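Local coordinates for peptidase M42 (Thaumarchaeota archaeon SCGC AB-539-E09, PDB 5DS0) that acts as a TET aminopeptidase of the M42 metallopeptidase family, probably trimming amino acids from peptide N-termini inside a twelve-subunit particle with metal-dependent active sites, occupied here by cobalt, at the interface of chains A and B and the interface of chains A and C. Coordinates in Å, arbitrary orientation; residue numbers count along the deposited sequence, not the author numbering. Chains: chain A/B/C, Peptidase M42.

Contact 1: the interface of chains A and B. Residues chain A 78, 80, 82, 117, 137; chain B 243, 245.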
loop_
_atom_site.group_PDB
_atom_site.type_symbol
_atom_site.label_atom_id
_atom_site.label_comp_id
_atom_site.label_asym_id
_atom_site.label_seq_id
_atom_site.Cartn_x
_atom_site.Cartn_y
_atom_site.Cartn_z
ATOM N N SER A 78 -23.670 -26.866 -11.932
ATOM C CA SER A 78 -24.393 -25.620 -11.666
ATOM C C SER A 78 -25.741 -25.645 -12.358
ATOM O O SER A 78 -25.961 -26.394 -13.305
ATOM C CB SER A 78 -23.592 -24.408 -12.141
ATOM O OG SER A 78 -23.749 -24.217 -13.532
ATOM N N GLU A 80 -26.938 -23.740 -14.450
ATOM C CA GLU A 80 -26.860 -23.359 -15.859
ATOM C C GLU A 80 -26.199 -24.411 -16.750
ATOM O O GLU A 80 -26.131 -24.215 -17.962
ATOM C CB GLU A 80 -26.113 -22.020 -16.028
ATOM C CG GLU A 80 -26.618 -20.865 -15.171
ATOM C CD GLU A 80 -25.950 -20.784 -13.796
ATOM O OE1 GLU A 80 -25.487 -21.824 -13.280
ATOM O OE2 GLU A 80 -25.913 -19.679 -13.209
ATOM N N TYR A 82 -22.952 -25.999 -16.131
ATOM C CA TYR A 82 -21.504 -25.932 -16.095
ATOM C C TYR A 82 -21.056 -26.820 -14.983
ATOM O O TYR A 82 -21.800 -27.052 -14.028
ATOM C CB TYR A 82 -21.057 -24.494 -15.858
ATOM C CG TYR A 82 -21.213 -23.632 -17.094
ATOM C CD1 TYR A 82 -22.449 -23.083 -17.449
ATOM C CD2 TYR A 82 -20.127 -23.362 -17.913
ATOM C CE1 TYR A 82 -22.594 -22.290 -18.588
ATOM C CE2 TYR A 82 -20.261 -22.559 -19.048
ATOM C CZ TYR A 82 -21.493 -22.031 -19.386
ATOM O OH TYR A 82 -21.588 -21.249 -20.513
ATOM N N LYS A 117 -15.519 -16.501 -15.948
ATOM C CA LYS A 117 -16.222 -15.281 -16.311
ATOM C C LYS A 117 -15.301 -14.465 -17.204
ATOM O O LYS A 117 -14.112 -14.337 -16.895
ATOM C CB LYS A 117 -16.588 -14.470 -15.076
ATOM C CG LYS A 117 -17.903 -14.884 -14.441
ATOM C CD LYS A 117 -18.191 -14.065 -13.192
ATOM C CE LYS A 117 -17.428 -14.599 -11.980
ATOM N NZ LYS A 117 -17.683 -13.762 -10.777
ATOM N N PHE A 137 -14.638 -23.135 -14.268
ATOM C CA PHE A 137 -15.515 -24.286 -14.441
ATOM C C PHE A 137 -15.342 -24.847 -15.824
ATOM O O PHE A 137 -14.572 -24.328 -16.618
ATOM C CB PHE A 137 -16.974 -23.912 -14.214
ATOM C CG PHE A 137 -17.256 -22.533 -14.570
ATOM C CD1 PHE A 137 -17.337 -22.187 -15.901
ATOM C CD2 PHE A 137 -17.370 -21.559 -13.580
ATOM C CE1 PHE A 137 -17.569 -20.876 -16.263
ATOM C CE2 PHE A 137 -17.591 -20.246 -13.922
ATOM C CZ PHE A 137 -17.690 -19.896 -15.270
ATOM N N ASP B 243 -23.662 -17.023 -20.975
ATOM C CA ASP B 243 -24.285 -18.224 -20.404
ATOM C C ASP B 243 -23.548 -18.664 -19.147
ATOM O O ASP B 243 -23.991 -19.583 -18.460
ATOM C CB ASP B 243 -24.300 -19.367 -21.431
ATOM C CG ASP B 243 -25.156 -19.046 -22.660
ATOM O OD1 ASP B 243 -25.751 -17.947 -22.724
ATOM O OD2 ASP B 243 -25.249 -19.885 -23.579
ATOM N N PRO B 245 -21.871 -18.587 -15.295
ATOM C CA PRO B 245 -22.355 -18.166 -13.963
ATOM C C PRO B 245 -21.620 -16.941 -13.402
ATOM O O PRO B 245 -22.261 -15.979 -12.976
ATOM C CB PRO B 245 -22.114 -19.410 -13.070
ATOM C CG PRO B 245 -21.839 -20.544 -13.995
ATOM C CD PRO B 245 -21.287 -19.945 -15.255
#

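Contact 2: the interface of chains A and C. Residues chain A 272, 274, 358-359; chain C 24.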
loop_
_atom_site.group_PDB
_atom_site.type_symbol
_atom_site.label_atom_id
_atom_site.label_comp_id
_atom_site.label_asym_id
_atom_site.label_seq_id
_atom_site.Cartn_x
_atom_site.Cartn_y
_atom_site.Cartn_z
ATOM N N ASN A 272 20.951 -42.832 -1.623
ATOM C CA ASN A 272 22.082 -43.608 -1.140
ATOM C C ASN A 272 23.306 -43.238 -1.973
ATOM O O ASN A 272 23.261 -43.279 -3.201
ATOM C CB ASN A 272 21.769 -45.112 -1.263
ATOM C CG ASN A 272 22.973 -46.000 -0.969
ATOM O OD1 ASN A 272 23.808 -46.270 -1.847
ATOM N ND2 ASN A 272 23.057 -46.476 0.253
ATOM N N PRO A 274 26.646 -44.544 -2.216
ATOM C CA PRO A 274 27.233 -45.626 -3.020
ATOM C C PRO A 274 26.461 -45.960 -4.297
ATOM O O PRO A 274 27.068 -46.181 -5.341
ATOM C CB PRO A 274 27.202 -46.816 -2.061
ATOM C CG PRO A 274 27.365 -46.189 -0.714
ATOM C CD PRO A 274 26.672 -44.860 -0.776
ATOM N N PHE A 358 26.219 -51.336 -0.784
ATOM C CA PHE A 358 25.638 -49.992 -0.739
ATOM C C PHE A 358 25.250 -49.563 0.668
ATOM O O PHE A 358 25.078 -48.385 0.933
ATOM C CB PHE A 358 24.380 -49.929 -1.606
ATOM C CG PHE A 358 24.622 -50.124 -3.083
ATOM C CD1 PHE A 358 25.826 -49.788 -3.666
ATOM C CD2 PHE A 358 23.601 -50.593 -3.891
ATOM C CE1 PHE A 358 26.020 -49.949 -5.020
ATOM C CE2 PHE A 358 23.792 -50.762 -5.242
ATOM C CZ PHE A 358 25.004 -50.439 -5.807
ATOM N N THR A 359 25.097 -50.531 1.563
ATOM C CA THR A 359 24.647 -50.283 2.921
ATOM C C THR A 359 25.754 -50.675 3.898
ATOM O O THR A 359 26.879 -50.981 3.512
ATOM C CB THR A 359 23.369 -51.099 3.185
ATOM O OG1 THR A 359 22.349 -50.665 2.282
ATOM C CG2 THR A 359 22.854 -50.942 4.615
ATOM O OXT THR A 359 25.581 -50.698 5.112
ATOM N N ARG C 24 27.971 -40.766 7.744
ATOM C CA ARG C 24 28.790 -41.950 7.967
ATOM C C ARG C 24 30.030 -41.699 8.839
ATOM O O ARG C 24 30.324 -42.510 9.714
ATOM C CB ARG C 24 29.175 -42.603 6.636
ATOM C CG ARG C 24 27.972 -43.181 5.909
ATOM C CD ARG C 24 28.370 -44.046 4.722
ATOM N NE ARG C 24 27.257 -44.861 4.240
ATOM C CZ ARG C 24 27.339 -45.747 3.251
ATOM N NH1 ARG C 24 28.487 -45.943 2.627
ATOM N NH2 ARG C 24 26.266 -46.439 2.878
#

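Contact 3: the interface of chains A and B. Residues chain A 92, 94-95, 97, 99; chain B 94-95, 97.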
loop_
_atom_site.group_PDB
_atom_site.type_symbol
_atom_site.label_atom_id
_atom_site.label_comp_id
_atom_site.label_asym_id
_atom_site.label_seq_id
_atom_site.Cartn_x
_atom_site.Cartn_y
_atom_site.Cartn_z
ATOM N N TRP A 92 -0.671 -25.565 -12.178
ATOM C CA TRP A 92 -0.528 -24.108 -12.153
ATOM C C TRP A 92 -1.767 -23.513 -12.807
ATOM O O TRP A 92 -2.109 -23.889 -13.924
ATOM C CB TRP A 92 0.727 -23.699 -12.923
ATOM C CG TRP A 92 1.079 -22.250 -12.828
ATOM C CD1 TRP A 92 0.685 -21.363 -11.874
ATOM C CD2 TRP A 92 1.918 -21.527 -13.726
ATOM N NE1 TRP A 92 1.219 -20.122 -12.125
ATOM C CE2 TRP A 92 1.981 -20.195 -13.258
ATOM C CE3 TRP A 92 2.608 -21.871 -14.892
ATOM C CZ2 TRP A 92 2.733 -19.215 -13.904
ATOM C CZ3 TRP A 92 3.335 -20.896 -15.535
ATOM C CH2 TRP A 92 3.403 -19.587 -15.040
ATOM N N GLN A 94 -2.413 -20.852 -14.248
ATOM C CA GLN A 94 -2.218 -20.069 -15.471
ATOM C C GLN A 94 -2.166 -20.865 -16.779
ATOM O O GLN A 94 -2.278 -20.272 -17.859
ATOM C CB GLN A 94 -0.989 -19.185 -15.318
ATOM C CG GLN A 94 -1.130 -18.249 -14.116
ATOM C CD GLN A 94 -0.388 -16.935 -14.291
ATOM O OE1 GLN A 94 -0.419 -16.330 -15.362
ATOM N NE2 GLN A 94 0.306 -16.501 -13.247
ATOM N N VAL A 95 -2.011 -22.189 -16.681
ATOM C CA VAL A 95 -2.071 -23.067 -17.848
ATOM C C VAL A 95 -3.434 -23.724 -18.087
ATOM O O VAL A 95 -3.573 -24.521 -19.010
ATOM C CB VAL A 95 -1.034 -24.197 -17.791
ATOM C CG1 VAL A 95 0.370 -23.649 -17.694
ATOM C CG2 VAL A 95 -1.310 -25.156 -16.649
ATOM N N LEU A 97 -7.011 -22.059 -18.210
ATOM C CA LEU A 97 -8.041 -21.390 -18.994
ATOM C C LEU A 97 -7.935 -21.670 -20.489
ATOM O O LEU A 97 -6.850 -21.587 -21.078
ATOM C CB LEU A 97 -7.997 -19.882 -18.787
ATOM C CG LEU A 97 -8.735 -19.375 -17.566
ATOM C CD1 LEU A 97 -8.748 -17.854 -17.566
ATOM C CD2 LEU A 97 -10.163 -19.895 -17.520
ATOM N N GLN A 99 -8.610 -24.455 -22.063
ATOM C CA GLN A 99 -8.087 -25.765 -22.416
ATOM C C GLN A 99 -9.183 -26.804 -22.540
ATOM O O GLN A 99 -10.154 -26.772 -21.806
ATOM C CB GLN A 99 -7.072 -26.221 -21.368
ATOM C CG GLN A 99 -5.825 -25.362 -21.281
ATOM C CD GLN A 99 -4.782 -25.686 -22.326
ATOM O OE1 GLN A 99 -4.927 -26.621 -23.116
ATOM N NE2 GLN A 99 -3.689 -24.949 -22.298
ATOM N N GLN B 94 -4.537 -14.560 -20.217
ATOM C CA GLN B 94 -4.820 -15.708 -19.353
ATOM C C GLN B 94 -5.307 -16.992 -20.045
ATOM O O GLN B 94 -5.289 -18.062 -19.441
ATOM C CB GLN B 94 -5.785 -15.291 -18.265
ATOM C CG GLN B 94 -5.243 -14.135 -17.447
ATOM C CD GLN B 94 -5.741 -14.132 -16.011
ATOM O OE1 GLN B 94 -5.772 -15.169 -15.358
ATOM N NE2 GLN B 94 -6.116 -12.960 -15.513
ATOM N N VAL B 95 -5.694 -16.885 -21.319
ATOM C CA VAL B 95 -6.041 -18.066 -22.129
ATOM C C VAL B 95 -4.911 -18.606 -23.006
ATOM O O VAL B 95 -5.138 -19.523 -23.787
ATOM C CB VAL B 95 -7.257 -17.810 -23.048
ATOM C CG1 VAL B 95 -8.488 -17.424 -22.239
ATOM C CG2 VAL B 95 -6.970 -16.758 -24.102
ATOM N N LEU B 97 -1.182 -19.416 -22.120
ATOM C CA LEU B 97 -0.226 -20.395 -21.622
ATOM C C LEU B 97 -0.681 -21.824 -21.791
ATOM O O LEU B 97 -1.821 -22.182 -21.464
ATOM C CB LEU B 97 0.085 -20.167 -20.139
ATOM C CG LEU B 97 1.151 -19.118 -19.844
ATOM C CD1 LEU B 97 1.468 -19.096 -18.361
ATOM C CD2 LEU B 97 2.425 -19.366 -20.647
#

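Contact 4: the interface of chains A and B. Residues chain A 82, 139, 141-143; chain B 173, 256, 322.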
loop_
_atom_site.group_PDB
_atom_site.type_symbol
_atom_site.label_atom_id
_atom_site.label_comp_id
_atom_site.label_asym_id
_atom_site.label_seq_id
_atom_site.Cartn_x
_atom_site.Cartn_y
_atom_site.Cartn_z
ATOM N N TYR A 82 -22.952 -25.999 -16.131
ATOM C CA TYR A 82 -21.504 -25.932 -16.095
ATOM C C TYR A 82 -21.056 -26.820 -14.983
ATOM O O TYR A 82 -21.800 -27.052 -14.028
ATOM C CB TYR A 82 -21.057 -24.494 -15.858
ATOM C CG TYR A 82 -21.213 -23.632 -17.094
ATOM C CD1 TYR A 82 -22.449 -23.083 -17.449
ATOM C CD2 TYR A 82 -20.127 -23.362 -17.913
ATOM C CE1 TYR A 82 -22.594 -22.290 -18.588
ATOM C CE2 TYR A 82 -20.261 -22.559 -19.048
ATOM C CZ TYR A 82 -21.493 -22.031 -19.386
ATOM O OH TYR A 82 -21.588 -21.249 -20.513
ATOM N N ASP A 139 -17.128 -26.034 -19.307
ATOM C CA ASP A 139 -18.248 -25.830 -20.187
ATOM C C ASP A 139 -18.315 -27.029 -21.099
ATOM O O ASP A 139 -17.374 -27.299 -21.826
ATOM C CB ASP A 139 -18.022 -24.561 -21.003
ATOM C CG ASP A 139 -19.205 -24.210 -21.877
ATOM O OD1 ASP A 139 -20.150 -25.030 -22.005
ATOM O OD2 ASP A 139 -19.199 -23.107 -22.447
ATOM N N GLY A 141 -21.003 -27.415 -23.238
ATOM C CA GLY A 141 -21.951 -27.054 -24.281
ATOM C C GLY A 141 -23.394 -27.197 -23.855
ATOM O O GLY A 141 -24.308 -27.188 -24.688
ATOM N N ALA A 142 -23.614 -27.321 -22.553
ATOM C CA ALA A 142 -24.960 -27.506 -22.035
ATOM C C ALA A 142 -25.586 -26.147 -21.776
ATOM O O ALA A 142 -24.880 -25.172 -21.570
ATOM C CB ALA A 142 -24.931 -28.339 -20.760
ATOM N N THR A 143 -26.914 -26.098 -21.787
ATOM C CA THR A 143 -27.668 -24.847 -21.573
ATOM C C THR A 143 -28.542 -24.877 -20.309
ATOM O O THR A 143 -29.268 -23.943 -20.057
ATOM C CB THR A 143 -28.557 -24.524 -22.793
ATOM O OG1 THR A 143 -29.420 -25.631 -23.060
ATOM C CG2 THR A 143 -27.706 -24.275 -24.026
ATOM N N VAL B 173 -24.191 -28.599 -31.122
ATOM C CA VAL B 173 -23.237 -27.545 -30.782
ATOM C C VAL B 173 -21.880 -27.776 -31.424
ATOM O O VAL B 173 -21.284 -28.829 -31.258
ATOM C CB VAL B 173 -23.008 -27.495 -29.265
ATOM C CG1 VAL B 173 -21.894 -26.525 -28.917
ATOM C CG2 VAL B 173 -24.289 -27.111 -28.538
HETATM N N MSE B 256 -26.670 -18.775 -25.939
HETATM C CA MSE B 256 -26.484 -19.734 -27.013
HETATM C C MSE B 256 -27.707 -20.602 -27.060
HETATM O O MSE B 256 -28.134 -21.134 -26.043
HETATM C CB MSE B 256 -25.229 -20.559 -26.757
HETATM C CG MSE B 256 -24.932 -21.503 -27.911
HETATM SE SE MSE B 256 -23.448 -22.716 -27.422
HETATM C CE MSE B 256 -24.332 -23.956 -26.169
ATOM N N ARG B 322 -19.725 -18.828 -27.457
ATOM C CA ARG B 322 -19.018 -18.852 -26.192
ATOM C C ARG B 322 -17.515 -18.930 -26.442
ATOM O O ARG B 322 -17.076 -19.688 -27.285
ATOM C CB ARG B 322 -19.465 -20.055 -25.356
ATOM C CG ARG B 322 -20.955 -20.082 -25.046
ATOM C CD ARG B 322 -21.274 -21.279 -24.170
ATOM N NE ARG B 322 -22.677 -21.389 -23.776
ATOM C CZ ARG B 322 -23.189 -22.414 -23.082
ATOM N NH1 ARG B 322 -22.419 -23.421 -22.698
ATOM N NH2 ARG B 322 -24.486 -22.440 -22.766
#

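Contact 1: the interface of chains A and B
B:Pro245 fits its pyrrolidine ring into a socket with A:Phe137 on one flank, A:Glu80 on the opposite flank and the A:Tyr82 ring across its CD end, a join between two subunits of this M42 TET aminopeptidase. It gives up 112 Å² of surface to chain A. The proline stands over one face of the phenyl ring, toward its rim, with CD 3.6 Å from A:Phe137 CZ, and the same CD lies over one face of the A:Tyr82 ring, 4.0 Å from CD1. A proline suits this place because it offers a compact, rigid hydrocarbon wedge. On its other flank the carboxylate of A:Glu80 lies against the ring carbons, with OE2 3.8 Å from B:Pro245 CB. Two residues earlier in chain B, B:Asp243 turns its backbone carbonyl toward the tyrosine ring, and its CB lies 3.4 Å from the phenol oxygen A:Tyr82 OH. Behind this first shell, A:Ser78 ties the socket together. Its hydroxyl OG donates to A:Glu80 OE1 at 3.0 Å, meeting the oxygen on its anti side, and accepts from the backbone A:Tyr82 N at 3.3 Å. A bend at chi2 (89°) folds the A:Glu80 chain back toward this serine. Farther out, the aliphatic part of A:Lys117 flanks the proline.

Contact 2: the interface of chains A and C
C:Arg24 reaches across to A:Pro274 and to the C-terminal end of chain A, burying 59 Å² of its own surface. This small patch of the A-C interface probably helps to join chains within the twelve-subunit assembly. The arginine chain runs extended from CG to NE, the reach that lets a residue on one subunit place a guanidinium group against another. The terminal nitrogen NH2 donates a hydrogen bond to the backbone carbonyl of A:Phe358, 3.0 Å from O. This bond is bent, 140° at the hydrogen; the acceptor lies in the guanidinium plane, but the donor stands above the plane of the carbonyl.

A:Pro274, with 26 Å² buried, meets the same group through its ring carbons: CG is 3.5 Å from C:Arg24 NH1. The two side chains come from opposite directions, and the proline adds a nonpolar surface beside the polar grip. A:Thr359, the last residue, loses 14 Å², with its CA 4.2 Å from C:Arg24 NH2.

The shared carbonyl is held from within chain A as well. A:Asn272 ND2 donates to A:Phe358 O at 2.9 Å, nearly straight at 173°, and approaches from the face opposite the arginine. An asparagine suits this second-shell task because its short amide holds the carbonyl of the chain end from within the subunit. In the fold, A:Asn272 immediately precedes helix 273-285, A:Pro274 lies in that helix's first turn, A:Phe358 and A:Thr359 follow helix 352-356, and C:Arg24 begins helix 24-34.

Contact 3: the interface of chains A and B
B:Leu97 packs on A:Gln94 across the A-B interface, and the two-fold symmetry repeats the pairing with A:Leu97 and B:Gln94. Each leucine lays its CB against the glutamine's backbone carbonyl and points a methyl at its side-chain stem: B:Leu97 CD1 is 3.9 Å from A:Gln94 CB. The leucine and glutamine side chains run aslant to one another, and the contact is made at the glutamine's CB and carbonyl rather than its amide.

The indole of A:Trp92 extends the nonpolar surface. Its six-membered ring, through CZ3, comes within 3.8 Å of B:Leu97 CD1, the two side chains meeting at a slant. A:Gln94 CB sits above the centre of one face of this indole, 3.8 Å from its plane, and thus links tryptophan and leucine. The indole is brought there with CG opposite the backbone N (chi1 -173°). Leucine suits the site because its one methyl CD1 can rest against both the indole rim and the glutamine stem.

A:Val95 follows in the 3-10 helix 93-95 and brings its CA near the backbone carbonyl of B:Leu97. A:Gln99 adds a polar touch by folding back at chi2 (-82°). Its amide NE2 makes a weak hydrogen bond to B:Leu97 O at 3.4 Å and another weak one, within its own chain, to A:Val95 O at 3.3 Å.

Contact 4: the interface of chains A and B
B:Arg322 projects from strand 314-322 into the loop of A:Gly141, A:Ala142 and A:Thr143, losing 53 Å² of surface. Its two terminal nitrogens grip one oxygen end-on: NH2 lies 3.0 Å and NH1 3.2 Å from A:Ala142 O, both reaching the carbonyl from the same face. NH1 also forms a salt bridge with the carboxylate of A:Asp139, 2.9 Å from OD1, although as hydrogen bonds its contacts with that group are weak. Carboxylate and guanidinium planes are turned 39° apart. Arginine suits the place because one flat cation can serve a carbonyl and an acid along its edge.

Its faces are used too. The phenol oxygen A:Tyr82 OH lies over one face, toward the rim and 3.2 Å from B:Arg322 NH1, a position badly placed for the in-plane N-H groups and so at most a weak polar contact. Over the centre of the opposite face sits the methyl CE of B:Met256, a selenomethionine burying 28 Å², bent at chi3 (74°). That CE also reaches across to A:Gly141 O at 3.6 Å and to A:Thr143 CG2 at 4.0 Å, making a flexible, nonpolar filler between arginine and loop.

Behind the acid, A:Gly141 N donates to A:Asp139 OD1 at 2.8 Å on its anti side, helping to position the carboxylate. The site fastens a loop of one subunit to a strand end of the other, probably helping to hold the dimer in register.

Contacts 1, 3 and 4 belong to the two-fold A-B interface. Contacts 1 and 4 are neighbours, their C-alpha centres about 9 Å apart, and share A:Tyr82; residues of strand 137-139 also serve both. Contact 3 lies about 18 Å from contact 1 and 20 Å from contact 4, and pairs equivalent segments of the two chains. Contact 2 is far off, 44 to 59 Å from the others, and joins chain A to C through a different, not exactly two-fold surface. Each subunit thus binds neighbours through separate regions, consistent with dimers linking into the twelve-subunit assembly.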